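Local coordinates for enhancer of mRNA-decapping protein 3 (Homo sapiens, PDB 2VC8) that binds single-stranded RNA and promotes mRNA decapping and degradation, here represented by its N-terminal LSm domain, at residues I11-C16 and L20-G25; T40-N45 and P52-R57. All coordinates share one frame; numbering follows the deposited sequence. Where two conformers were deposited one is given.

Contact 1: residues I11-C16 and L20-G25; sequences IVSINC and LGVYQG
Val12 and Gly25 exchange a pair of backbone hydrogen bonds, and Ile14 and Tyr23 do the same, joining 11-15 to 22-25, which run antiparallel at 169°; the shortest of the four runs from Ile14 N to Tyr23 O at 2.8 Å. A fifth, Cys16 N to Gly21 O (2.9 Å), extends the pairing toward the turn, where a water accepts weakly from Leu20 N and donates to Cys16 O. Between these bonds, CA-H groups lean on the same carbonyls, as Gln24 CA does on Val12 O at 3.2 Å.

The polar side-chain contact lies on the face of Ser13, Asn15, Val22 and Gln24. Ser13 OG stands anti to its own N (chi1 176°) and accepts from Gln24 NE2 at 3.2 Å, the oxygen lying 20° out of the amide plane. Val22 CG1 presses on the same hydroxyl oxygen at 3.2 Å. With an alanine at Ser13, the Gln24 amide would probably lose its acceptor and be freer to turn.

Val22 CG2 packs on the Asn15 amide, 3.7 Å from Asn15 CG; Asn15 OD1 itself accepts from Gly17 N. The apolar pair is Cys16 CB with Leu20 CB, 4.2 Å apart. On the other face, Val12, Ile14 and Tyr23 pack against Leu39, and Ile14 also meets Phe56. This is a regular antiparallel hairpin, one wall of the small curled beta-barrel of the Sm fold.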
loop_
_atom_site.group_PDB
_atom_site.type_symbol
_atom_site.label_atom_id
_atom_site.label_comp_id
_atom_site.label_asym_id
_atom_site.label_seq_id
_atom_site.Cartn_x
_atom_site.Cartn_y
_atom_site.Cartn_z
ATOM N N ILE A 11 6.053 1.703 -4.755
ATOM C CA ILE A 11 6.204 1.704 -3.310
ATOM C C ILE A 11 5.512 2.965 -2.797
ATOM O O ILE A 11 5.712 4.033 -3.324
ATOM C CB ILE A 11 7.690 1.715 -2.840
ATOM C CG1 ILE A 11 8.548 0.604 -3.530
ATOM C CG2 ILE A 11 7.789 1.588 -1.316
ATOM C CD1 ILE A 11 10.030 0.612 -3.121
ATOM N N VAL A 12 4.666 2.778 -1.803
ATOM C CA VAL A 12 3.770 3.852 -1.341
ATOM C C VAL A 12 3.785 3.981 0.172
ATOM O O VAL A 12 4.152 3.062 0.882
ATOM C CB VAL A 12 2.310 3.659 -1.825
ATOM C CG1 VAL A 12 2.263 3.599 -3.331
ATOM C CG2 VAL A 12 1.643 2.471 -1.174
ATOM N N SER A 13 3.335 5.128 0.636
ATOM C CA SER A 13 3.010 5.364 2.015
ATOM C C SER A 13 1.501 5.646 2.024
ATOM O O SER A 13 1.066 6.515 1.303
ATOM C CB SER A 13 3.761 6.576 2.528
ATOM O OG SER A 13 3.375 6.859 3.845
ATOM N N ILE A 14 0.678 4.866 2.751
ATOM C CA ILE A 14 -0.809 4.963 2.819
ATOM C C ILE A 14 -1.163 5.427 4.271
ATOM O O ILE A 14 -0.881 4.676 5.204
ATOM C CB ILE A 14 -1.420 3.564 2.567
ATOM C CG1 ILE A 14 -1.257 3.138 1.097
ATOM C CG2 ILE A 14 -2.929 3.487 2.913
ATOM C CD1 ILE A 14 -1.766 1.739 0.832
ATOM N N ASN A 15 -1.744 6.639 4.456
ATOM C CA ASN A 15 -2.219 7.137 5.728
ATOM C C ASN A 15 -3.666 6.734 5.852
ATOM O O ASN A 15 -4.453 7.077 5.005
ATOM C CB ASN A 15 -2.088 8.645 5.766
ATOM C CG ASN A 15 -2.246 9.207 7.140
ATOM O OD1 ASN A 15 -2.933 8.635 8.004
ATOM N ND2 ASN A 15 -1.628 10.362 7.352
ATOM N N CYS A 16 -4.002 6.009 6.899
ATOM C CA CYS A 16 -5.367 5.554 7.079
ATOM C C CYS A 16 -6.094 6.350 8.147
ATOM O O CYS A 16 -7.217 5.981 8.574
ATOM C CB CYS A 16 -5.378 4.059 7.336
ATOM S SG CYS A 16 -5.583 3.130 5.819
ATOM N N LEU A 20 -5.435 4.322 12.725
ATOM C CA LEU A 20 -4.459 3.298 12.287
ATOM C C LEU A 20 -3.108 3.827 11.846
ATOM O O LEU A 20 -2.106 3.063 11.819
ATOM C CB LEU A 20 -5.026 2.460 11.150
ATOM C CG LEU A 20 -6.100 1.445 11.507
ATOM C CD1 LEU A 20 -6.509 0.697 10.250
ATOM C CD2 LEU A 20 -5.604 0.517 12.540
ATOM N N GLY A 21 -3.051 5.079 11.442
ATOM C CA GLY A 21 -1.768 5.667 11.059
ATOM C C GLY A 21 -1.286 5.221 9.671
ATOM O O GLY A 21 -2.083 4.990 8.759
ATOM N N VAL A 22 0.046 5.185 9.520
ATOM C CA VAL A 22 0.672 5.209 8.227
ATOM C C VAL A 22 1.379 3.878 8.006
ATOM O O VAL A 22 2.059 3.337 8.926
ATOM C CB VAL A 22 1.650 6.369 8.114
ATOM C CG1 VAL A 22 2.398 6.376 6.801
ATOM C CG2 VAL A 22 0.876 7.682 8.288
ATOM N N TYR A 23 1.217 3.313 6.816
ATOM C CA TYR A 23 1.855 2.058 6.393
ATOM C C TYR A 23 2.633 2.319 5.133
ATOM O O TYR A 23 2.112 3.011 4.235
ATOM C CB TYR A 23 0.792 0.970 6.175
ATOM C CG TYR A 23 0.057 0.655 7.440
ATOM C CD1 TYR A 23 -0.958 1.493 7.875
ATOM C CD2 TYR A 23 0.424 -0.398 8.244
ATOM C CE1 TYR A 23 -1.616 1.324 9.053
ATOM C CE2 TYR A 23 -0.280 -0.610 9.481
ATOM C CZ TYR A 23 -1.237 0.304 9.844
ATOM O OH TYR A 23 -1.874 0.102 11.034
ATOM N N GLN A 24 3.836 1.767 5.039
ATOM C CA GLN A 24 4.624 1.950 3.847
ATOM C C GLN A 24 5.048 0.586 3.278
ATOM O O GLN A 24 5.351 -0.325 4.027
ATOM C CB GLN A 24 5.882 2.778 4.106
ATOM C CG GLN A 24 5.604 4.062 4.851
ATOM C CD GLN A 24 6.728 5.067 4.781
ATOM O OE1 GLN A 24 7.893 4.702 4.739
ATOM N NE2 GLN A 24 6.377 6.343 4.813
ATOM N N GLY A 25 5.011 0.436 1.967
ATOM C CA GLY A 25 5.392 -0.822 1.352
ATOM C C GLY A 25 5.192 -0.877 -0.112
ATOM O O GLY A 25 4.610 0.017 -0.715
HETATM O O HOH W 1 -7.586 4.729 11.073
#

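Contact 2: residues T40-N45 and P52-R57; sequences TRPFHN and PEVTFR
Arg41 takes up a left-handed backbone conformation (phi 47°, psi 48°), turning the chain through a corner just where its N-H meets the carbonyl of Pro52. Thr40, before it, holds OG1 anti to its backbone N (chi1 161°), within range of a water shared with that carbonyl.

Pro52 O is thus gripped twice: Arg41 N donates to it at 2.7 Å, nearly straight at hydrogen but from above the carbonyl plane, and the water donates at 2.7 Å. The same water lies 2.9 Å from Thr40 OG1, bridging the side chain to the backbone opposite. Thr40 CA adds a CA-H contact to Pro52 O at 3.4 Å, in keeping with the non-hydrogen-bonded pairing of Thr40 with Glu53.

Beyond the corner, the Pro42 and Val54 side chains cross at about a right angle, and Pro42 CG touches Val54 CG2 at 3.9 Å; on the same ring, CD lies 4.0 Å from Pro52 O. Pro42 also packs on Cys49, while Val54 bonds through its backbone to Leu39.

One direct hydrogen bond, one bridging water and one methyl contact imply a local join at the bend, from which 42-44 and 53-57 part company.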
loop_
_atom_site.group_PDB
_atom_site.type_symbol
_atom_site.label_atom_id
_atom_site.label_comp_id
_atom_site.label_asym_id
_atom_site.label_seq_id
_atom_site.Cartn_x
_atom_site.Cartn_y
_atom_site.Cartn_z
ATOM N N THR A 40 2.875 -5.494 0.506
ATOM C CA THR A 40 3.641 -6.624 1.016
ATOM C C THR A 40 4.729 -6.137 1.991
ATOM O O THR A 40 5.340 -5.088 1.826
ATOM C CB THR A 40 4.139 -7.630 -0.106
ATOM O OG1 THR A 40 5.231 -8.449 0.386
ATOM C CG2 THR A 40 4.527 -6.908 -1.383
ATOM N N ARG A 41 4.903 -6.905 3.033
ATOM C CA ARG A 41 5.921 -6.618 4.034
ATOM C C ARG A 41 5.907 -5.150 4.478
ATOM O O ARG A 41 6.966 -4.504 4.489
ATOM C CB ARG A 41 7.329 -6.993 3.489
ATOM C CG ARG A 41 7.443 -8.472 3.162
ATOM C CD ARG A 41 8.867 -8.891 2.895
ATOM N NE ARG A 41 9.028 -9.196 1.495
ATOM C CZ ARG A 41 9.668 -8.455 0.593
ATOM N NH1 ARG A 41 10.263 -7.280 0.899
ATOM N NH2 ARG A 41 9.695 -8.910 -0.649
ATOM N N PRO A 42 4.744 -4.599 4.799
ATOM C CA PRO A 42 4.732 -3.204 5.102
ATOM C C PRO A 42 5.373 -2.871 6.431
ATOM O O PRO A 42 5.519 -3.727 7.302
ATOM C CB PRO A 42 3.234 -2.869 5.190
ATOM C CG PRO A 42 2.640 -4.106 5.562
ATOM C CD PRO A 42 3.434 -5.237 4.950
ATOM N N PHE A 43 5.794 -1.627 6.541
ATOM C CA PHE A 43 6.281 -0.976 7.741
ATOM C C PHE A 43 5.175 -0.056 8.283
ATOM O O PHE A 43 4.399 0.522 7.544
ATOM C CB PHE A 43 7.508 -0.107 7.426
ATOM C CG PHE A 43 8.833 -0.776 7.679
ATOM C CD1 PHE A 43 9.148 -1.891 6.992
ATOM C CD2 PHE A 43 9.750 -0.244 8.567
ATOM C CE1 PHE A 43 10.380 -2.575 7.236
ATOM C CE2 PHE A 43 10.985 -0.892 8.781
ATOM C CZ PHE A 43 11.268 -2.043 8.109
ATOM N N HIS A 44 5.205 0.087 9.581
ATOM C CA HIS A 44 4.357 0.917 10.356
ATOM C C HIS A 44 5.158 1.357 11.607
ATOM O O HIS A 44 5.778 0.514 12.265
ATOM C CB HIS A 44 3.109 0.089 10.746
ATOM C CG HIS A 44 2.152 0.826 11.619
ATOM N ND1 HIS A 44 1.435 1.917 11.164
ATOM C CD2 HIS A 44 1.779 0.638 12.905
ATOM C CE1 HIS A 44 0.667 2.375 12.142
ATOM N NE2 HIS A 44 0.851 1.609 13.200
ATOM N N ASN A 45 5.224 2.660 11.868
ATOM C CA ASN A 45 5.934 3.267 13.028
ATOM C C ASN A 45 7.438 2.892 12.972
ATOM O O ASN A 45 8.036 2.653 14.017
ATOM C CB ASN A 45 5.277 2.819 14.358
ATOM C CG ASN A 45 3.799 3.211 14.444
ATOM O OD1 ASN A 45 3.023 2.694 15.291
ATOM N ND2 ASN A 45 3.391 4.096 13.545
ATOM N N PRO A 52 2.573 -10.333 6.808
ATOM C CA PRO A 52 3.330 -10.116 5.567
ATOM C C PRO A 52 2.570 -9.382 4.471
ATOM O O PRO A 52 3.174 -8.974 3.498
ATOM C CB PRO A 52 3.758 -11.544 5.119
ATOM C CG PRO A 52 2.727 -12.378 5.679
ATOM C CD PRO A 52 2.338 -11.780 6.995
ATOM N N GLU A 53 1.236 -9.277 4.561
ATOM C CA GLU A 53 0.425 -8.591 3.552
ATOM C C GLU A 53 -0.699 -7.941 4.225
ATOM O O GLU A 53 -1.400 -8.577 4.998
ATOM C CB GLU A 53 -0.177 -9.489 2.493
ATOM C CG GLU A 53 -0.836 -8.686 1.366
ATOM C CD GLU A 53 -1.773 -9.489 0.471
ATOM O OE1 GLU A 53 -1.650 -10.711 0.426
ATOM O OE2 GLU A 53 -2.679 -8.893 -0.172
ATOM N N VAL A 54 -0.877 -6.655 3.960
ATOM C CA VAL A 54 -2.022 -5.919 4.542
ATOM C C VAL A 54 -2.785 -5.243 3.429
ATOM O O VAL A 54 -2.150 -4.645 2.549
ATOM C CB VAL A 54 -1.576 -4.885 5.614
ATOM C CG1 VAL A 54 -2.857 -4.165 6.197
ATOM C CG2 VAL A 54 -0.765 -5.518 6.759
ATOM N N THR A 55 -4.113 -5.361 3.482
ATOM C CA THR A 55 -4.960 -4.890 2.418
ATOM C C THR A 55 -5.904 -3.800 2.968
ATOM O O THR A 55 -6.572 -4.005 3.997
ATOM C CB THR A 55 -5.731 -6.029 1.792
ATOM O OG1 THR A 55 -4.762 -6.928 1.166
ATOM C CG2 THR A 55 -6.767 -5.561 0.797
ATOM N N PHE A 56 -5.897 -2.662 2.271
ATOM C CA PHE A 56 -6.603 -1.459 2.699
ATOM C C PHE A 56 -7.686 -1.129 1.709
ATOM O O PHE A 56 -7.465 -1.240 0.518
ATOM C CB PHE A 56 -5.605 -0.291 2.736
ATOM C CG PHE A 56 -4.380 -0.547 3.587
ATOM C CD1 PHE A 56 -3.231 -1.182 3.084
ATOM C CD2 PHE A 56 -4.398 -0.172 4.869
ATOM C CE1 PHE A 56 -2.153 -1.397 3.902
ATOM C CE2 PHE A 56 -3.297 -0.398 5.714
ATOM C CZ PHE A 56 -2.180 -0.987 5.207
ATOM N N ARG A 57 -8.830 -0.626 2.187
ATOM C CA ARG A 57 -9.809 -0.052 1.270
ATOM C C ARG A 57 -9.377 1.333 0.877
ATOM O O ARG A 57 -9.036 2.165 1.741
ATOM C CB ARG A 57 -11.182 -0.022 1.914
ATOM C CG ARG A 57 -11.781 -1.344 2.289
ATOM C CD ARG A 57 -13.265 -1.202 2.785
ATOM N NE ARG A 57 -13.318 -0.338 3.968
ATOM C CZ ARG A 57 -14.427 0.148 4.529
ATOM N NH1 ARG A 57 -15.642 -0.143 4.056
ATOM N NH2 ARG A 57 -14.315 0.910 5.597
HETATM O O HOH W 2 4.126 -10.776 1.782
#

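Overall arrangement
Contact 1 is the more extensive and the more buried: it zips up the hairpin of 11-15 and 22-25 with paired backbone bonds, with Val12 and Ile14 buried on the face toward Leu39. Contact 2 is a surface contact, meeting at a chain corner with a single direct hydrogen bond and a water. Both draw on one curled sheet, since strand 42-44 lies beside 22-31. There Phe43 and Gln24 share a backbone bond, His44 ND1 bonds to Val22 O, and the His44 and Tyr23 rings stack. Phe56 meets Tyr23, Ile14 and Cys16, bringing strand 53-57 against the hairpin within the Sm domain.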